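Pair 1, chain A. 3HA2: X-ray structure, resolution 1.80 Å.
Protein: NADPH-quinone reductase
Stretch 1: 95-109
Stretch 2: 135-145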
# COMPACT_ATOMS: atom_id res chain seq x y z
N LEU A 95 4.51 -0.81 17.01
CA LEU A 95 4.48 -0.20 15.68
C LEU A 95 3.52 0.98 15.75
O LEU A 95 2.37 0.81 16.14
CB LEU A 95 3.97 -1.18 14.62
CG LEU A 95 3.94 -0.59 13.19
CD1 LEU A 95 5.37 -0.23 12.68
CD2 LEU A 95 3.22 -1.52 12.20
N GLY A 96 4.01 2.15 15.37
CA GLY A 96 3.19 3.36 15.29
C GLY A 96 3.20 3.92 13.88
O GLY A 96 4.10 3.63 13.07
N ILE A 97 2.19 4.73 13.59
CA ILE A 97 2.02 5.33 12.27
C ILE A 97 1.72 6.80 12.47
O ILE A 97 0.77 7.16 13.19
CB ILE A 97 0.82 4.66 11.52
CG1 ILE A 97 1.04 3.15 11.34
CG2 ILE A 97 0.53 5.41 10.19
CD1 ILE A 97 2.18 2.77 10.42
N VAL A 98 2.55 7.66 11.89
CA VAL A 98 2.25 9.10 11.82
C VAL A 98 1.96 9.41 10.35
O VAL A 98 2.89 9.53 9.55
CB VAL A 98 3.41 9.97 12.37
CG1 VAL A 98 3.06 11.49 12.26
CG2 VAL A 98 3.68 9.59 13.84
N VAL A 99 0.67 9.50 10.00
CA VAL A 99 0.26 9.64 8.60
C VAL A 99 -0.34 11.01 8.34
O VAL A 99 -1.26 11.42 9.04
CB VAL A 99 -0.70 8.48 8.14
CG1 VAL A 99 -1.95 8.36 9.06
CG2 VAL A 99 -1.10 8.65 6.68
N SER A 100 0.21 11.73 7.38
CA SER A 100 -0.26 13.09 7.14
C SER A 100 -1.09 13.13 5.86
O SER A 100 -0.84 12.35 4.91
CB SER A 100 0.92 14.07 7.12
OG SER A 100 1.81 13.75 6.08
N THR A 101 -2.11 13.97 5.85
CA THR A 101 -2.99 14.11 4.69
C THR A 101 -3.21 15.61 4.42
O THR A 101 -3.13 16.40 5.33
CB THR A 101 -4.38 13.42 4.89
OG1 THR A 101 -5.27 14.31 5.57
CG2 THR A 101 -4.28 12.13 5.67
N GLY A 102 -3.46 15.96 3.17
CA GLY A 102 -3.87 17.31 2.79
C GLY A 102 -5.39 17.46 2.83
O GLY A 102 -5.92 18.53 2.49
N ASP A 103 -6.10 16.40 3.22
CA ASP A 103 -7.56 16.43 3.33
C ASP A 103 -8.00 16.63 4.76
O ASP A 103 -7.31 16.21 5.70
CB ASP A 103 -8.16 15.11 2.82
CG ASP A 103 -7.77 14.81 1.39
OD1 ASP A 103 -8.05 15.65 0.51
OD2 ASP A 103 -7.17 13.73 1.15
N ASN A 104 -9.16 17.26 4.94
CA ASN A 104 -9.76 17.40 6.25
C ASN A 104 -10.01 16.01 6.85
O ASN A 104 -10.41 15.09 6.15
CB ASN A 104 -11.07 18.18 6.17
CG ASN A 104 -11.56 18.62 7.53
OD1 ASN A 104 -12.02 17.81 8.33
ND2 ASN A 104 -11.47 19.93 7.81
N GLY A 105 -9.76 15.88 8.15
CA GLY A 105 -9.97 14.61 8.83
C GLY A 105 -11.41 14.14 8.71
O GLY A 105 -11.67 12.96 8.68
N ASN A 106 -12.34 15.08 8.61
CA ASN A 106 -13.76 14.71 8.56
C ASN A 106 -14.21 14.03 7.26
O ASN A 106 -15.31 13.50 7.21
CB ASN A 106 -14.65 15.91 8.89
CG ASN A 106 -14.56 16.30 10.37
OD1 ASN A 106 -14.40 15.44 11.25
ND2 ASN A 106 -14.66 17.59 10.64
N ALA A 107 -13.36 14.02 6.22
CA ALA A 107 -13.69 13.31 4.98
C ALA A 107 -13.57 11.79 5.13
O ALA A 107 -14.17 11.02 4.36
CB ALA A 107 -12.77 13.79 3.85
N PHE A 108 -12.79 11.36 6.13
CA PHE A 108 -12.45 9.95 6.32
C PHE A 108 -13.39 9.27 7.31
O PHE A 108 -13.02 8.97 8.44
CB PHE A 108 -11.00 9.79 6.76
CG PHE A 108 -10.00 10.24 5.74
CD1 PHE A 108 -9.65 9.41 4.68
CD2 PHE A 108 -9.42 11.52 5.83
CE1 PHE A 108 -8.72 9.83 3.72
CE2 PHE A 108 -8.49 11.95 4.86
CZ PHE A 108 -8.15 11.11 3.81
N GLN A 109 -14.61 9.01 6.86
CA GLN A 109 -15.61 8.30 7.67
C GLN A 109 -16.74 7.90 6.75
O GLN A 109 -16.90 8.47 5.66
CB GLN A 109 -16.17 9.20 8.79
CG GLN A 109 -16.81 10.49 8.31
CD GLN A 109 -17.31 11.38 9.42
OE1 GLN A 109 -18.07 10.94 10.29
NE2 GLN A 109 -16.93 12.65 9.38
N MSE A 135 3.06 -4.90 18.79
CA MSE A 135 1.93 -4.21 19.38
C MSE A 135 1.59 -2.98 18.53
O MSE A 135 2.38 -2.04 18.45
CB MSE A 135 2.29 -3.79 20.81
CG MSE A 135 1.35 -2.78 21.42
SE MSE A 135 -0.41 -3.58 21.70
CE MSE A 135 0.04 -4.88 23.10
N TYR A 136 0.41 -2.97 17.93
CA TYR A 136 -0.03 -1.86 17.08
C TYR A 136 -0.61 -0.75 17.95
O TYR A 136 -1.57 -0.97 18.73
CB TYR A 136 -1.11 -2.38 16.15
CG TYR A 136 -1.48 -1.51 14.99
CD1 TYR A 136 -0.53 -1.19 14.00
CD2 TYR A 136 -2.79 -1.05 14.82
CE1 TYR A 136 -0.86 -0.42 12.89
CE2 TYR A 136 -3.14 -0.27 13.69
CZ TYR A 136 -2.16 0.03 12.74
OH TYR A 136 -2.48 0.75 11.63
N LEU A 137 -0.00 0.43 17.84
CA LEU A 137 -0.46 1.62 18.56
C LEU A 137 -1.61 2.30 17.83
O LEU A 137 -1.76 2.11 16.61
CB LEU A 137 0.69 2.63 18.70
CG LEU A 137 1.97 2.21 19.43
CD1 LEU A 137 3.05 3.28 19.26
CD2 LEU A 137 1.71 1.94 20.90
N PRO A 138 -2.42 3.11 18.54
CA PRO A 138 -3.39 3.91 17.81
C PRO A 138 -2.61 4.77 16.83
O PRO A 138 -1.50 5.17 17.13
CB PRO A 138 -4.02 4.79 18.89
CG PRO A 138 -3.80 4.08 20.14
CD PRO A 138 -2.48 3.37 19.99
N ILE A 139 -3.18 5.02 15.66
CA ILE A 139 -2.55 5.82 14.60
C ILE A 139 -2.57 7.31 14.93
O ILE A 139 -3.56 7.82 15.43
CB ILE A 139 -3.34 5.61 13.30
CG1 ILE A 139 -3.35 4.11 12.94
CG2 ILE A 139 -2.80 6.49 12.14
CD1 ILE A 139 -4.54 3.67 12.09
N LEU A 140 -1.46 8.01 14.65
CA LEU A 140 -1.47 9.48 14.79
C LEU A 140 -1.72 10.06 13.40
O LEU A 140 -0.81 10.12 12.58
CB LEU A 140 -0.14 10.00 15.40
CG LEU A 140 -0.10 11.52 15.61
CD1 LEU A 140 -1.28 11.99 16.43
CD2 LEU A 140 1.19 11.90 16.30
N ALA A 141 -2.97 10.46 13.14
CA ALA A 141 -3.31 11.06 11.84
C ALA A 141 -3.14 12.57 11.91
O ALA A 141 -3.58 13.21 12.88
CB ALA A 141 -4.74 10.68 11.41
N VAL A 142 -2.47 13.13 10.90
CA VAL A 142 -2.11 14.54 10.87
C VAL A 142 -2.76 15.14 9.63
O VAL A 142 -2.27 14.95 8.52
CB VAL A 142 -0.58 14.72 10.84
CG1 VAL A 142 -0.18 16.19 10.76
CG2 VAL A 142 0.07 14.06 12.08
N HIS A 143 -3.84 15.89 9.82
CA HIS A 143 -4.64 16.39 8.71
C HIS A 143 -4.42 17.90 8.49
O HIS A 143 -4.73 18.70 9.37
CB HIS A 143 -6.11 16.12 8.96
CG HIS A 143 -6.47 14.67 8.99
ND1 HIS A 143 -6.83 14.02 10.16
CD2 HIS A 143 -6.56 13.75 8.01
CE1 HIS A 143 -7.11 12.76 9.89
NE2 HIS A 143 -6.96 12.57 8.59
N GLN A 144 -3.87 18.24 7.32
CA GLN A 144 -3.69 19.66 6.89
C GLN A 144 -2.80 20.44 7.85
O GLN A 144 -3.10 21.59 8.21
CB GLN A 144 -5.03 20.35 6.66
CG GLN A 144 -5.88 19.67 5.57
CD GLN A 144 -7.23 20.34 5.33
OE1 GLN A 144 -7.85 20.90 6.23
NE2 GLN A 144 -7.68 20.29 4.08
N PHE A 145 -1.69 19.83 8.25
CA PHE A 145 -0.85 20.41 9.29
C PHE A 145 -0.49 21.86 9.02
O PHE A 145 -0.55 22.69 9.92
CB PHE A 145 0.44 19.62 9.49
CG PHE A 145 1.33 20.22 10.54
CD1 PHE A 145 1.13 19.93 11.89
CD2 PHE A 145 2.34 21.10 10.18
CE1 PHE A 145 1.95 20.50 12.86
CE2 PHE A 145 3.15 21.69 11.15
CZ PHE A 145 2.95 21.39 12.50
O HOH W 1 -0.74 17.38 7.14
O HOH W 2 -10.18 21.97 6.21

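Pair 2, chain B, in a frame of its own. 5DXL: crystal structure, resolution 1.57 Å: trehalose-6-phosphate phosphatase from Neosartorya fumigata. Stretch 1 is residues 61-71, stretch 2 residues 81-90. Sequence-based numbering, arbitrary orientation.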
# COMPACT_ATOMS: atom_id res chain seq x y z
N ALA B 61 15.42 2.18 -4.95
CA ALA B 61 14.14 2.47 -5.57
C ALA B 61 13.18 2.70 -4.41
O ALA B 61 12.92 1.79 -3.63
CB ALA B 61 13.66 1.31 -6.46
N VAL B 62 12.67 3.92 -4.30
CA VAL B 62 11.90 4.31 -3.12
C VAL B 62 10.46 4.59 -3.51
O VAL B 62 10.18 5.47 -4.33
CB VAL B 62 12.51 5.56 -2.43
CG1 VAL B 62 11.73 5.91 -1.18
CG2 VAL B 62 13.98 5.31 -2.08
N TRP B 63 9.54 3.82 -2.92
CA TRP B 63 8.12 3.91 -3.23
C TRP B 63 7.29 4.34 -2.03
O TRP B 63 7.48 3.81 -0.93
CB TRP B 63 7.59 2.56 -3.74
CG TRP B 63 7.98 2.32 -5.17
CD1 TRP B 63 9.14 1.78 -5.62
CD2 TRP B 63 7.22 2.67 -6.32
NE1 TRP B 63 9.14 1.74 -7.00
CE2 TRP B 63 7.97 2.28 -7.45
CE3 TRP B 63 5.96 3.25 -6.51
CZ2 TRP B 63 7.49 2.46 -8.75
CZ3 TRP B 63 5.50 3.43 -7.81
CH2 TRP B 63 6.27 3.04 -8.91
N ILE B 64 6.38 5.28 -2.27
CA ILE B 64 5.35 5.64 -1.30
C ILE B 64 4.04 5.02 -1.80
O ILE B 64 3.62 5.30 -2.93
CB ILE B 64 5.19 7.17 -1.15
CG1 ILE B 64 6.54 7.87 -0.91
CG2 ILE B 64 4.20 7.52 -0.03
CD1 ILE B 64 7.31 7.32 0.28
N ILE B 65 3.40 4.18 -0.99
CA ILE B 65 2.20 3.44 -1.40
C ILE B 65 1.09 3.82 -0.43
O ILE B 65 1.05 3.34 0.69
CB ILE B 65 2.46 1.93 -1.42
CG1 ILE B 65 3.67 1.63 -2.32
CG2 ILE B 65 1.24 1.17 -1.93
CD1 ILE B 65 4.15 0.20 -2.23
N SER B 66 0.19 4.69 -0.89
CA SER B 66 -0.66 5.45 0.02
C SER B 66 -2.12 5.56 -0.43
O SER B 66 -2.42 5.50 -1.62
CB SER B 66 -0.07 6.86 0.17
OG SER B 66 -0.93 7.73 0.88
N GLY B 67 -3.03 5.70 0.53
CA GLY B 67 -4.42 5.95 0.21
C GLY B 67 -4.69 7.39 -0.17
O GLY B 67 -5.78 7.73 -0.65
N ARG B 68 -3.69 8.25 0.01
CA ARG B 68 -3.87 9.68 -0.25
C ARG B 68 -4.13 9.97 -1.71
O ARG B 68 -3.70 9.23 -2.60
CB ARG B 68 -2.63 10.46 0.19
CG ARG B 68 -2.39 10.49 1.67
CD ARG B 68 -3.21 11.56 2.35
NE ARG B 68 -2.68 11.82 3.68
CZ ARG B 68 -2.91 12.93 4.37
NH1 ARG B 68 -3.66 13.89 3.86
NH2 ARG B 68 -2.36 13.07 5.57
N ASP B 69 -4.81 11.09 -1.95
CA ASP B 69 -5.05 11.59 -3.31
C ASP B 69 -3.76 11.78 -4.09
O ASP B 69 -2.72 12.12 -3.53
CB ASP B 69 -5.78 12.94 -3.29
CG ASP B 69 -7.20 12.86 -2.78
OD1 ASP B 69 -7.74 11.75 -2.59
OD2 ASP B 69 -7.78 13.94 -2.58
N GLN B 70 -3.85 11.60 -5.40
CA GLN B 70 -2.76 11.92 -6.31
C GLN B 70 -2.28 13.35 -6.08
O GLN B 70 -1.08 13.62 -6.00
CB GLN B 70 -3.22 11.73 -7.76
CG GLN B 70 -2.26 12.19 -8.83
CD GLN B 70 -2.91 12.16 -10.20
OE1 GLN B 70 -4.13 12.03 -10.32
NE2 GLN B 70 -2.10 12.28 -11.24
N ALA B 71 -3.23 14.28 -5.95
CA ALA B 71 -2.87 15.68 -5.80
C ALA B 71 -2.09 15.95 -4.51
O ALA B 71 -1.22 16.84 -4.48
CB ALA B 71 -4.12 16.56 -5.87
N PRO B 81 12.04 13.92 -7.49
CA PRO B 81 11.71 13.26 -8.75
C PRO B 81 11.94 11.75 -8.71
O PRO B 81 11.27 11.02 -9.44
CB PRO B 81 12.65 13.94 -9.76
CG PRO B 81 13.78 14.45 -8.93
CD PRO B 81 13.19 14.84 -7.61
N GLU B 82 12.83 11.29 -7.85
CA GLU B 82 13.16 9.88 -7.81
C GLU B 82 12.11 9.02 -7.10
O GLU B 82 12.16 7.80 -7.18
CB GLU B 82 14.52 9.67 -7.12
CG GLU B 82 15.71 10.36 -7.81
CD GLU B 82 15.87 11.81 -7.40
OE1 GLU B 82 15.05 12.33 -6.62
OE2 GLU B 82 16.84 12.45 -7.88
N LEU B 83 11.18 9.64 -6.38
CA LEU B 83 10.20 8.84 -5.66
C LEU B 83 9.22 8.20 -6.62
O LEU B 83 8.65 8.88 -7.48
CB LEU B 83 9.41 9.67 -4.66
CG LEU B 83 10.08 10.17 -3.40
CD1 LEU B 83 9.04 10.96 -2.59
CD2 LEU B 83 10.61 9.00 -2.59
N GLY B 84 8.99 6.90 -6.44
CA GLY B 84 7.83 6.27 -7.03
C GLY B 84 6.62 6.56 -6.16
O GLY B 84 6.72 6.49 -4.93
N LEU B 85 5.50 6.92 -6.77
CA LEU B 85 4.30 7.28 -6.00
C LEU B 85 3.11 6.43 -6.43
O LEU B 85 2.80 6.34 -7.61
CB LEU B 85 3.97 8.77 -6.17
CG LEU B 85 5.10 9.72 -5.75
CD1 LEU B 85 4.74 11.14 -6.17
CD2 LEU B 85 5.37 9.64 -4.24
N SER B 86 2.45 5.81 -5.45
CA SER B 86 1.21 5.07 -5.69
C SER B 86 0.13 5.74 -4.84
O SER B 86 0.24 5.77 -3.62
CB SER B 86 1.37 3.60 -5.32
OG SER B 86 0.12 2.92 -5.35
N ALA B 87 -0.87 6.31 -5.50
CA ALA B 87 -1.88 7.11 -4.82
C ALA B 87 -3.27 6.52 -4.99
O ALA B 87 -3.50 5.74 -5.91
CB ALA B 87 -1.86 8.56 -5.34
N GLU B 88 -4.17 6.91 -4.09
CA GLU B 88 -5.60 6.59 -4.19
C GLU B 88 -5.81 5.08 -4.30
O GLU B 88 -6.53 4.60 -5.17
CB GLU B 88 -6.23 7.34 -5.37
CG GLU B 88 -6.15 8.84 -5.17
CD GLU B 88 -6.90 9.65 -6.21
OE1 GLU B 88 -7.99 9.22 -6.66
OE2 GLU B 88 -6.40 10.74 -6.59
N HIS B 89 -5.15 4.35 -3.41
CA HIS B 89 -5.32 2.91 -3.31
C HIS B 89 -5.04 2.20 -4.64
O HIS B 89 -5.87 1.44 -5.14
CB HIS B 89 -6.73 2.58 -2.80
CG HIS B 89 -7.05 3.23 -1.48
ND1 HIS B 89 -7.69 4.45 -1.38
CD2 HIS B 89 -6.77 2.84 -0.22
CE1 HIS B 89 -7.82 4.77 -0.11
NE2 HIS B 89 -7.27 3.81 0.62
N GLY B 90 -3.88 2.49 -5.22
CA GLY B 90 -3.41 1.80 -6.41
C GLY B 90 -4.00 2.30 -7.72
O GLY B 90 -3.81 1.68 -8.75
O HOH W 3 13.62 5.73 -6.28
O HOH W 4 -1.80 3.41 -3.45
O HOH W 5 -6.06 14.04 -6.68

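The sharpest difference between the two pairs lies at one matched position, Leu A140 in pair 1 and Gly B84 in pair 2. In pair 1 the opposing residue is Val A98, whose compact branches leave room for leucine, and Val A98 CG2 lies 4.1 Å from Leu A140 CB. In pair 2 the opposing residue is Trp B63, and its indole lies across the neighboring strand: Gly B84 CA sits over the face of the six-membered ring, 3.6 Å from its centroid. A CB on Gly B84 would come 2.4 Å from Trp B63 CD2, a clash, so the large ring takes up the space that a side chain would need.

Beneath this exchange the backbones agree closely, with an RMSD of 1.0 Å over 14 central residues. Each pair is built on two adjacent parallel strands, their axes inclined by 17° in pair 1 and 15° in pair 2 and approaching to 4.6 and 4.7 Å. The hydrogen bonds match as well. Leu A140 N donates to Ile A97 O at 2.8 Å, as Gly B84 N does to Val B62 O at 2.8 Å; Val A99 N to Leu A140 O at 3.0 Å is repeated by Ile B64 N to Gly B84 O at 2.9 Å. The ladder continues through Val A142 N to Val A99 O and Ser B86 N to Ile B64 O, both 2.8 Å. Within pair 1, Leu A95 bridges Tyr A136, and the register shifts by one between there and Val A98.

At the bridge of Val A99 with Ala A141, matched by Ile B64 with Leu B85, both proteins use aliphatic groups, which pack without needing polar partners. Val A99 CG1 meets Ala A141 CB at 4.3 Å; the longer side chains of pair 2 bring Ile B64 CG1 to 3.9 Å from Leu B85 CD2. Ile A139 and Leu B83 also match, and each reaches this cluster: Ile A139 CG2 is 3.7 Å from Val A99 CG1, and Leu B83 CD1 is 4.3 Å from Ile B64 CG1.

At the ends of the strands, His A143 and Ala B87 occupy the same position. The imidazole receives Gly A105 CA over its face, 3.4 Å from the ring centroid, and an ideal CB on Gly A105 would clash with that ring. In pair 2 the small methyl of Ala B87 leaves space for a side chain at the matching Gln B70, whose CA lies 3.6 Å from Ala B87 CB.

Gln A144 and Glu B88 both have positive phi and use a polar side chain to hold the turn, with opposite chemistry. The amide Gln A144 NE2 donates to Gly A102 O at 3.0 Å, whereas the carboxylate Glu B88 OE2 accepts from Gln B70 N at 2.9 Å. Each end group thus suits the backbone atom it meets: an amide can donate to a carbonyl, and a carboxylate can accept from a peptide nitrogen.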